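Local coordinates for phosphoacetylglucosamine mutase (Aspergillus lentulus, PDB 5O9X), which probably interconverts the 6-phosphate and 1-phosphate of N-acetylglucosamine by way of a bisphosphorylated sugar intermediate, as in other phosphohexomutases, at residues F25-A30 against G362-H367; I62-T67 against V78-P83; A68-A73 against S507-A512. The protein carries 1 engineered substitution. All coordinates share one frame; numbering follows the deposited sequence.

Contact 1 (F25-A30 against G362-H367). With G16 (1,6-di-O-phosphono-alpha-D-glucopyranose), chain B.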
loop_
_atom_site.group_PDB
_atom_site.type_symbol
_atom_site.label_atom_id
_atom_site.label_comp_id
_atom_site.label_asym_id
_atom_site.label_seq_id
_atom_site.Cartn_x
_atom_site.Cartn_y
_atom_site.Cartn_z
ATOM N N PHE A 25 -16.390 9.034 13.497
ATOM C CA PHE A 25 -15.560 8.252 12.583
ATOM C C PHE A 25 -14.901 9.150 11.540
ATOM O O PHE A 25 -15.467 10.150 11.146
ATOM C CB PHE A 25 -16.406 7.170 11.906
ATOM C CG PHE A 25 -17.133 6.309 12.872
ATOM C CD1 PHE A 25 -16.443 5.381 13.663
ATOM C CD2 PHE A 25 -18.538 6.418 13.011
ATOM C CE1 PHE A 25 -17.118 4.563 14.563
ATOM C CE2 PHE A 25 -19.209 5.609 13.945
ATOM C CZ PHE A 25 -18.506 4.675 14.709
ATOM N N GLN A 26 -13.665 8.827 11.154
ATOM C CA GLN A 26 -12.986 9.592 10.128
ATOM C C GLN A 26 -12.393 8.607 9.119
ATOM O O GLN A 26 -11.995 7.497 9.497
ATOM C CB GLN A 26 -11.921 10.510 10.749
ATOM C CG GLN A 26 -11.097 9.800 11.820
ATOM C CD GLN A 26 -9.914 10.616 12.376
ATOM O OE1 GLN A 26 -10.110 11.566 13.162
ATOM N NE2 GLN A 26 -8.665 10.221 11.990
ATOM N N TYR A 27 -12.299 9.015 7.858
ATOM C CA TYR A 27 -11.806 8.119 6.804
ATOM C C TYR A 27 -10.279 7.781 6.964
ATOM O O TYR A 27 -9.844 6.660 6.687
ATOM C CB TYR A 27 -12.125 8.717 5.434
ATOM C CG TYR A 27 -12.030 7.739 4.298
ATOM C CD1 TYR A 27 -13.141 6.927 3.950
ATOM C CD2 TYR A 27 -10.846 7.628 3.543
ATOM C CE1 TYR A 27 -13.051 6.051 2.897
ATOM C CE2 TYR A 27 -10.763 6.755 2.441
ATOM C CZ TYR A 27 -11.857 5.969 2.137
ATOM O OH TYR A 27 -11.834 5.050 1.096
ATOM N N GLY A 28 -9.489 8.732 7.432
ATOM C CA GLY A 28 -8.072 8.430 7.764
ATOM C C GLY A 28 -7.231 8.301 6.493
ATOM O O GLY A 28 -7.634 8.706 5.380
ATOM N N THR A 29 -6.070 7.719 6.654
ATOM C CA THR A 29 -5.099 7.639 5.563
ATOM C C THR A 29 -5.611 6.711 4.456
ATOM O O THR A 29 -5.377 6.990 3.243
ATOM C CB THR A 29 -3.788 7.085 6.161
ATOM O OG1 THR A 29 -3.325 7.988 7.170
ATOM C CG2 THR A 29 -2.672 7.001 5.107
ATOM N N ALA A 30 -6.177 5.562 4.867
ATOM C CA ALA A 30 -6.566 4.474 3.914
ATOM C C ALA A 30 -8.010 3.944 4.077
ATOM O O ALA A 30 -8.312 2.875 3.565
ATOM C CB ALA A 30 -5.573 3.291 4.038
ATOM N N GLY A 362 0.465 8.174 2.436
ATOM C CA GLY A 362 -0.782 7.493 1.960
ATOM C C GLY A 362 -0.609 7.328 0.430
ATOM O O GLY A 362 -0.429 8.310 -0.308
ATOM N N VAL A 363 -0.727 6.088 -0.063
ATOM C CA VAL A 363 -0.570 5.734 -1.480
ATOM C C VAL A 363 -1.345 6.657 -2.484
ATOM O O VAL A 363 -0.861 7.010 -3.542
ATOM C CB VAL A 363 -1.055 4.242 -1.714
ATOM C CG1 VAL A 363 -0.899 3.847 -3.188
ATOM C CG2 VAL A 363 -0.228 3.286 -0.881
ATOM N N LYS A 364 -2.525 7.071 -2.115
ATOM C CA LYS A 364 -3.322 7.937 -2.955
ATOM C C LYS A 364 -2.526 9.180 -3.372
ATOM O O LYS A 364 -2.470 9.550 -4.546
ATOM C CB LYS A 364 -4.669 8.260 -2.227
ATOM C CG LYS A 364 -4.549 9.040 -0.872
ATOM C CD LYS A 364 -5.707 8.744 0.112
ATOM C CE LYS A 364 -5.935 9.798 1.217
ATOM N NZ LYS A 364 -7.020 9.432 2.240
ATOM N N HIS A 365 -1.864 9.821 -2.407
ATOM C CA HIS A 365 -1.019 10.987 -2.681
ATOM C C HIS A 365 0.211 10.681 -3.531
ATOM O O HIS A 365 0.633 11.526 -4.380
ATOM C CB HIS A 365 -0.575 11.607 -1.343
ATOM C CG HIS A 365 -1.752 12.001 -0.496
ATOM N ND1 HIS A 365 -2.657 12.967 -0.886
ATOM C CD2 HIS A 365 -2.160 11.572 0.717
ATOM C CE1 HIS A 365 -3.574 13.113 0.055
ATOM N NE2 HIS A 365 -3.302 12.269 1.041
ATOM N N LEU A 366 0.866 9.540 -3.261
ATOM C CA LEU A 366 2.061 9.237 -4.066
ATOM C C LEU A 366 1.684 8.966 -5.517
ATOM O O LEU A 366 2.428 9.377 -6.405
ATOM C CB LEU A 366 2.877 7.994 -3.554
ATOM C CG LEU A 366 3.683 8.286 -2.254
ATOM C CD1 LEU A 366 2.843 8.155 -0.951
ATOM C CD2 LEU A 366 4.811 7.221 -2.155
ATOM N N HIS A 367 0.600 8.213 -5.707
ATOM C CA HIS A 367 0.105 7.804 -7.030
ATOM C C HIS A 367 -0.212 9.064 -7.808
ATOM O O HIS A 367 0.257 9.221 -8.950
ATOM C CB HIS A 367 -1.176 6.968 -6.918
ATOM C CG HIS A 367 -1.785 6.622 -8.248
ATOM N ND1 HIS A 367 -3.001 7.125 -8.670
ATOM C CD2 HIS A 367 -1.319 5.849 -9.267
ATOM C CE1 HIS A 367 -3.255 6.675 -9.889
ATOM N NE2 HIS A 367 -2.241 5.918 -10.278
HETATM C C1 G16 B . -1.675 2.607 5.294
HETATM C C2 G16 B . -1.533 3.412 4.005
HETATM C C3 G16 B . -0.041 3.823 3.793
HETATM C C4 G16 B . 0.566 4.581 4.960
HETATM C C5 G16 B . 0.400 3.726 6.210
HETATM C C6 G16 B . 0.686 4.443 7.509
HETATM O O1 G16 B . -0.916 1.400 5.172
HETATM O O2 G16 B . -2.052 2.729 2.823
HETATM O O3 G16 B . 0.020 4.495 2.598
HETATM O O4 G16 B . 2.025 4.878 4.831
HETATM O O5 G16 B . -0.985 3.369 6.433
HETATM O O6 G16 B . -0.266 5.597 7.591
HETATM P P G16 B . -0.276 6.500 8.939
HETATM O O1P G16 B . 1.174 6.937 9.251
HETATM O O2P G16 B . -0.780 5.609 10.100
HETATM O O3P G16 B . -1.289 7.647 8.741
HETATM P "P'" G16 B . -1.589 -0.089 5.288
HETATM O O1X G16 B . -3.007 -0.018 4.659
HETATM O O2X G16 B . -1.799 -0.374 6.810
HETATM O O3X G16 B . -0.611 -1.084 4.766
HETATM O O HOH W 1 -3.867 6.045 0.938
#

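Contact 2 (I62-T67 against V78-P83)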
loop_
_atom_site.group_PDB
_atom_site.type_symbol
_atom_site.label_atom_id
_atom_site.label_comp_id
_atom_site.label_asym_id
_atom_site.label_seq_id
_atom_site.Cartn_x
_atom_site.Cartn_y
_atom_site.Cartn_z
ATOM N N ILE A 62 -17.454 -1.584 -8.256
ATOM C CA ILE A 62 -16.665 -0.921 -7.169
ATOM C C ILE A 62 -16.196 -2.021 -6.162
ATOM O O ILE A 62 -16.968 -2.929 -5.846
ATOM C CB ILE A 62 -17.586 0.092 -6.485
ATOM C CG1 ILE A 62 -17.939 1.257 -7.472
ATOM C CG2 ILE A 62 -16.976 0.697 -5.194
ATOM C CD1 ILE A 62 -16.705 1.959 -8.061
ATOM N N GLY A 63 -14.989 -1.894 -5.589
ATOM C CA GLY A 63 -14.532 -3.001 -4.678
ATOM C C GLY A 63 -14.611 -2.484 -3.246
ATOM O O GLY A 63 -14.502 -1.222 -2.986
ATOM N N VAL A 64 -14.800 -3.420 -2.310
ATOM C CA VAL A 64 -14.657 -3.128 -0.908
ATOM C C VAL A 64 -13.708 -4.185 -0.324
ATOM O O VAL A 64 -13.962 -5.340 -0.495
ATOM C CB VAL A 64 -16.027 -3.225 -0.165
ATOM C CG1 VAL A 64 -15.825 -2.882 1.303
ATOM C CG2 VAL A 64 -17.020 -2.190 -0.723
ATOM N N MET A 65 -12.633 -3.774 0.328
ATOM C CA MET A 65 -11.718 -4.737 0.962
ATOM C C MET A 65 -11.885 -4.570 2.468
ATOM O O MET A 65 -11.746 -3.432 2.975
ATOM C CB MET A 65 -10.263 -4.395 0.586
ATOM C CG MET A 65 -9.228 -5.355 1.211
ATOM S SD MET A 65 -9.368 -7.017 0.529
ATOM C CE MET A 65 -8.331 -7.870 1.703
ATOM N N VAL A 66 -12.179 -5.652 3.179
ATOM C CA VAL A 66 -12.342 -5.558 4.625
ATOM C C VAL A 66 -10.987 -6.010 5.253
ATOM O O VAL A 66 -10.646 -7.180 5.208
ATOM C CB VAL A 66 -13.496 -6.420 5.138
ATOM C CG1 VAL A 66 -13.581 -6.338 6.695
ATOM C CG2 VAL A 66 -14.803 -5.938 4.430
ATOM N N THR A 67 -10.216 -5.040 5.775
ATOM C CA THR A 67 -8.936 -5.336 6.323
ATOM C C THR A 67 -8.538 -4.100 7.137
ATOM O O THR A 67 -8.953 -2.977 6.849
ATOM C CB THR A 67 -7.851 -5.564 5.163
ATOM O OG1 THR A 67 -6.615 -5.871 5.783
ATOM C CG2 THR A 67 -7.617 -4.290 4.288
ATOM N N VAL A 78 -12.227 -0.881 6.450
ATOM C CA VAL A 78 -12.899 -1.079 5.138
ATOM C C VAL A 78 -12.414 -0.017 4.220
ATOM O O VAL A 78 -12.625 1.188 4.525
ATOM C CB VAL A 78 -14.449 -0.897 5.175
ATOM C CG1 VAL A 78 -15.083 -1.678 4.082
ATOM C CG2 VAL A 78 -15.054 -1.345 6.453
ATOM N N LYS A 79 -11.730 -0.490 3.165
ATOM C CA LYS A 79 -11.210 0.296 2.016
ATOM C C LYS A 79 -12.036 0.251 0.717
ATOM O O LYS A 79 -12.309 -0.860 0.200
ATOM C CB LYS A 79 -9.870 -0.287 1.645
ATOM C CG LYS A 79 -9.026 0.818 1.074
ATOM C CD LYS A 79 -7.620 0.377 0.804
ATOM C CE LYS A 79 -7.560 -0.364 -0.505
ATOM N NZ LYS A 79 -6.121 -0.607 -0.766
ATOM N N LEU A 80 -12.400 1.415 0.163
ATOM C CA LEU A 80 -13.064 1.429 -1.159
ATOM C C LEU A 80 -12.101 1.459 -2.393
ATOM O O LEU A 80 -11.055 2.116 -2.381
ATOM C CB LEU A 80 -14.123 2.499 -1.222
ATOM C CG LEU A 80 -15.223 2.107 -0.237
ATOM C CD1 LEU A 80 -15.299 3.137 0.897
ATOM C CD2 LEU A 80 -16.513 1.999 -1.027
ATOM N N VAL A 81 -12.488 0.753 -3.441
ATOM C CA VAL A 81 -11.686 0.598 -4.666
ATOM C C VAL A 81 -12.528 1.081 -5.861
ATOM O O VAL A 81 -13.570 0.535 -6.131
ATOM C CB VAL A 81 -11.219 -0.873 -4.926
ATOM C CG1 VAL A 81 -10.264 -0.923 -6.159
ATOM C CG2 VAL A 81 -10.500 -1.415 -3.690
ATOM N N ASP A 82 -12.011 2.068 -6.588
ATOM C CA ASP A 82 -12.707 2.658 -7.763
ATOM C C ASP A 82 -12.438 1.762 -8.992
ATOM O O ASP A 82 -11.558 0.849 -8.953
ATOM C CB ASP A 82 -12.242 4.099 -7.993
ATOM C CG ASP A 82 -13.222 5.162 -7.467
ATOM O OD1 ASP A 82 -14.373 4.870 -7.180
ATOM O OD2 ASP A 82 -12.848 6.359 -7.361
ATOM N N PRO A 83 -13.117 2.054 -10.127
ATOM C CA PRO A 83 -13.171 1.027 -11.160
ATOM C C PRO A 83 -11.855 0.572 -11.764
ATOM O O PRO A 83 -11.818 -0.552 -12.244
ATOM C CB PRO A 83 -14.043 1.707 -12.265
ATOM C CG PRO A 83 -15.034 2.480 -11.393
ATOM C CD PRO A 83 -14.053 3.173 -10.458
#

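Contact 3 (A68-A73 against S507-A512). Engineered in segment 68-73: Ala-69 (natural residue Ser). With G16 (1,6-di-O-phosphono-alpha-D-glucopyranose), chain B.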
loop_
_atom_site.group_PDB
_atom_site.type_symbol
_atom_site.label_atom_id
_atom_site.label_comp_id
_atom_site.label_asym_id
_atom_site.label_seq_id
_atom_site.Cartn_x
_atom_site.Cartn_y
_atom_site.Cartn_z
ATOM N N ALA A 68 -7.723 -4.338 8.146
ATOM C CA ALA A 68 -6.915 -3.276 8.771
ATOM C C ALA A 68 -5.394 -3.433 8.470
ATOM O O ALA A 68 -4.588 -2.762 9.120
ATOM C CB ALA A 68 -7.201 -3.159 10.277
ATOM N N ALA A 69 -5.025 -4.283 7.471
ATOM C CA ALA A 69 -3.636 -4.230 6.829
ATOM C C ALA A 69 -2.481 -4.439 7.841
ATOM O O ALA A 69 -2.384 -5.537 8.386
ATOM C CB ALA A 69 -3.496 -2.904 6.105
ATOM N N HIS A 70 -1.662 -3.404 8.185
ATOM C CA HIS A 70 -0.545 -3.577 9.121
ATOM C C HIS A 70 -0.992 -3.587 10.598
ATOM O O HIS A 70 -0.184 -3.958 11.495
ATOM C CB HIS A 70 0.513 -2.407 8.981
ATOM C CG HIS A 70 0.166 -1.175 9.740
ATOM N ND1 HIS A 70 -0.634 -0.173 9.197
ATOM C CD2 HIS A 70 0.478 -0.769 10.997
ATOM C CE1 HIS A 70 -0.780 0.796 10.089
ATOM N NE2 HIS A 70 -0.114 0.452 11.186
ATOM N N ASN A 71 -2.230 -3.136 10.861
ATOM C CA ASN A 71 -2.741 -3.014 12.270
ATOM C C ASN A 71 -2.781 -4.337 13.077
ATOM O O ASN A 71 -2.877 -5.447 12.495
ATOM C CB ASN A 71 -4.136 -2.367 12.347
ATOM C CG ASN A 71 -4.101 -0.862 11.982
ATOM O OD1 ASN A 71 -3.408 -0.462 11.052
ATOM N ND2 ASN A 71 -4.888 -0.060 12.702
ATOM N N PRO A 72 -2.768 -4.194 14.415
ATOM C CA PRO A 72 -2.848 -5.426 15.240
ATOM C C PRO A 72 -4.190 -6.153 14.936
ATOM O O PRO A 72 -5.166 -5.539 14.408
ATOM C CB PRO A 72 -2.821 -4.874 16.710
ATOM C CG PRO A 72 -2.046 -3.532 16.573
ATOM C CD PRO A 72 -2.594 -2.953 15.270
ATOM N N ALA A 73 -4.207 -7.456 15.227
ATOM C CA ALA A 73 -5.334 -8.373 14.927
ATOM C C ALA A 73 -6.692 -7.901 15.444
ATOM O O ALA A 73 -7.698 -8.253 14.805
ATOM C CB ALA A 73 -5.026 -9.784 15.509
ATOM N N SER A 507 -1.072 9.909 13.081
ATOM C CA SER A 507 -1.412 8.772 12.242
ATOM C C SER A 507 -2.881 8.886 11.829
ATOM O O SER A 507 -3.723 9.331 12.651
ATOM C CB SER A 507 -1.190 7.459 13.076
ATOM O OG SER A 507 -1.739 6.342 12.362
ATOM N N GLY A 508 -3.181 8.431 10.602
ATOM C CA GLY A 508 -4.560 8.243 10.084
ATOM C C GLY A 508 -4.954 6.805 10.009
ATOM O O GLY A 508 -5.978 6.472 9.323
ATOM N N THR A 509 -4.176 5.900 10.653
ATOM C CA THR A 509 -4.580 4.467 10.688
ATOM C C THR A 509 -4.724 3.937 12.144
ATOM O O THR A 509 -5.336 2.879 12.360
ATOM C CB THR A 509 -3.618 3.516 9.927
ATOM O OG1 THR A 509 -2.307 3.547 10.543
ATOM C CG2 THR A 509 -3.498 3.867 8.447
ATOM N N GLU A 510 -4.071 4.613 13.114
ATOM C CA GLU A 510 -4.046 4.269 14.505
ATOM C C GLU A 510 -4.170 5.533 15.327
ATOM O O GLU A 510 -3.844 6.625 14.841
ATOM C CB GLU A 510 -2.654 3.683 14.859
ATOM C CG GLU A 510 -2.380 2.402 14.143
ATOM C CD GLU A 510 -0.964 1.946 14.464
ATOM O OE1 GLU A 510 -0.095 1.768 13.547
ATOM O OE2 GLU A 510 -0.762 1.828 15.672
ATOM N N ASP A 511 -4.623 5.376 16.579
ATOM C CA ASP A 511 -4.667 6.483 17.493
ATOM C C ASP A 511 -3.261 6.776 18.120
ATOM O O ASP A 511 -2.932 6.374 19.260
ATOM C CB ASP A 511 -5.688 6.187 18.598
ATOM C CG ASP A 511 -5.994 7.441 19.433
ATOM O OD1 ASP A 511 -5.479 8.541 19.103
ATOM O OD2 ASP A 511 -6.737 7.324 20.413
ATOM N N ALA A 512 -2.383 7.429 17.360
ATOM C CA ALA A 512 -1.081 7.827 17.862
ATOM C C ALA A 512 -0.577 8.997 17.032
ATOM O O ALA A 512 -1.127 9.283 15.945
ATOM C CB ALA A 512 -0.098 6.682 17.674
HETATM C C1 G16 B . -1.675 2.607 5.294
HETATM C C2 G16 B . -1.533 3.412 4.005
HETATM C C3 G16 B . -0.041 3.823 3.793
HETATM C C4 G16 B . 0.566 4.581 4.960
HETATM C C5 G16 B . 0.400 3.726 6.210
HETATM C C6 G16 B . 0.686 4.443 7.509
HETATM O O1 G16 B . -0.916 1.400 5.172
HETATM O O2 G16 B . -2.052 2.729 2.823
HETATM O O3 G16 B . 0.020 4.495 2.598
HETATM O O4 G16 B . 2.025 4.878 4.831
HETATM O O5 G16 B . -0.985 3.369 6.433
HETATM O O6 G16 B . -0.266 5.597 7.591
HETATM P P G16 B . -0.276 6.500 8.939
HETATM O O1P G16 B . 1.174 6.937 9.251
HETATM O O2P G16 B . -0.780 5.609 10.100
HETATM O O3P G16 B . -1.289 7.647 8.741
HETATM P "P'" G16 B . -1.589 -0.089 5.288
HETATM O O1X G16 B . -3.007 -0.018 4.659
HETATM O O2X G16 B . -1.799 -0.374 6.810
HETATM O O3X G16 B . -0.611 -1.084 4.766
#

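Contact 1 (F25-A30 against G362-H367)
Thr-29 and Lys-364 carry this small interface, in which a loop from one part of the chain meets the start of a helix from another beside the bound bisphosphate. The close part lies at the ammonium group. Lys-364 NZ donates to Thr-29 O at 3.1 Å, approaching from above the carbonyl plane, 61° out of it, and reaches a second carbonyl, Gly-28 O, in a weak bond of 3.3 Å. The chain, extended beyond CG, lays CD and CE near Thr-29 O as well. Beside this, the methyl Thr-29 CG2 rests 3.7 Å from Gly-362 CA, the glycine N-cap of the helix. With chi1 at -61°, Thr-29 OG1 stands beside its own backbone N, anti to the carbonyl carbon, and donates to O3P of the ligand's 6-phosphate at 2.6 Å. Val-363 N, in the first turn of the helix, donates to the sugar hydroxyl O3 at 3.2 Å; loop and domain III helix start thus form part of the sugar bisphosphate pocket, between domains as in other phosphohexomutases. The looser side is made by water and by distance: a water donates to Thr-29 O at 2.9 Å and accepts a weak bond from Lys-364 N, while the Tyr-27 ring merely offers its edge to NZ, its CD2 being 4.4 Å away. Glu-93, on helix 91-101, forms a salt bridge with Lys-364, and Tyr-27 packs on that helix. Helix 363-370 lies against strands 332-337 and 356-359 through Leu-366, and loop 25-30 runs on toward strand 32-35.

Contact 2 (I62-T67 against V78-P83)
Ile-62 meets Val-81 and Pro-83 at one end of an antiparallel strand pair; with Val-78, toward the other end, Ile-62 and Val-81 bury the most surface here. Ile-62 CG1 stands beside the backbone N, anti to the carbonyl carbon (chi1 -67°), while CG2 packs on Val-81 O at 3.5 Å. From the tip, CD1 reaches Pro-83 CG at 3.8 Å, the two side chains lying side by side and pointing the same way. Val-81 pairs with Gly-63 in hydrogen-bonded register: Gly-63 N donates to Val-81 O at 2.9 Å, nearly straight at 172° and in the carbonyl plane. The return bond from Val-81 N comes from above the plane of the Gly-63 carbonyl. Gly-63 brings no side chain to this pair, and Val-81 CB lies 3.9 Å from Gly-63 CA. Val-78 belongs to a non-hydrogen-bonded pair with Val-66; it makes a CA-H...O contact, Val-78 CA being 3.4 Å from Met-65 O, and its CG1 comes within 4.3 Å of Val-66 CG2. Between these ends, Met-65 N donates to Lys-79 O and Lys-79 N to Met-65 O, both at 2.9 Å. Val-64, Val-66, Val-78 and Leu-80 share one face, where Val-78 and Leu-80 meet helix 40-56; Met-65 and Lys-79 turn to the other, toward helix 164-176. Asp-82 is in a salt bridge with Arg-53. The register thus rests on four backbone bonds, while apolar side chains pack against helices, consistent with a buried hairpin inside the domain I sheet.

Contact 3 (A68-A73 against S507-A512)
His-70 and Asn-71 reach across to Thr-509 and Glu-510 from a type II' turn that starts at Ala-68, whose O accepts from Asn-71 N. Ala-69, an engineered residue in place of serine, puts CB 3.1 Å from O2X of the ligand's 1-phosphate. His-70 follows, its CG between the backbone N and the carbonyl carbon (chi1 83°). Three partners meet its ring at the edge, in plane: ND1 donates to O2X at 2.7 Å, CE1 lies 3.2 Å from Thr-509 OG1, and NE2 donates to the anti side of Glu-510 OE1 at 2.7 Å, almost straight at 172° though 31° out of the carboxylate plane. Asn-71 OD1 lies above one face of the ring, toward the rim, and accepts from Arg-33 of strand 32-35; ND2, shared with Asp-75, donates to Thr-509 O at 3.0 Å. On the other segment, an ST turn at Ser-507 helps shape a site for the 6-phosphate: Ser-507 OG and Thr-509 OG1 each donate to O2P at 2.6 Å, and Gly-508 N to O3P. Glu-510 forms salt bridges with Arg-462 and Arg-514. The loop between strands 61-66 and 75-81 thus meets that between strands 501-506 and 513-518.

From the N terminus, segment 25-30 comes first and is met by 362-367, at the start of helix 363-370, so contact 1 closes a loop of more than 330 residues. Contact 2 falls wholly within that loop and closes only a short hairpin, pairing neighbouring strands of domain I. Contact 3 begins at the turn of this hairpin, directly after 62-67, and finds its partner at 507-512, past the end of contact 1; it therefore crosses both. Contacts 1 and 3 meet at Thr-29 N and Gly-508 O, a probable hydrogen bond, and both touch the bisphosphate. Together they bring domain I, domain III and the C-terminal domain around one ligand.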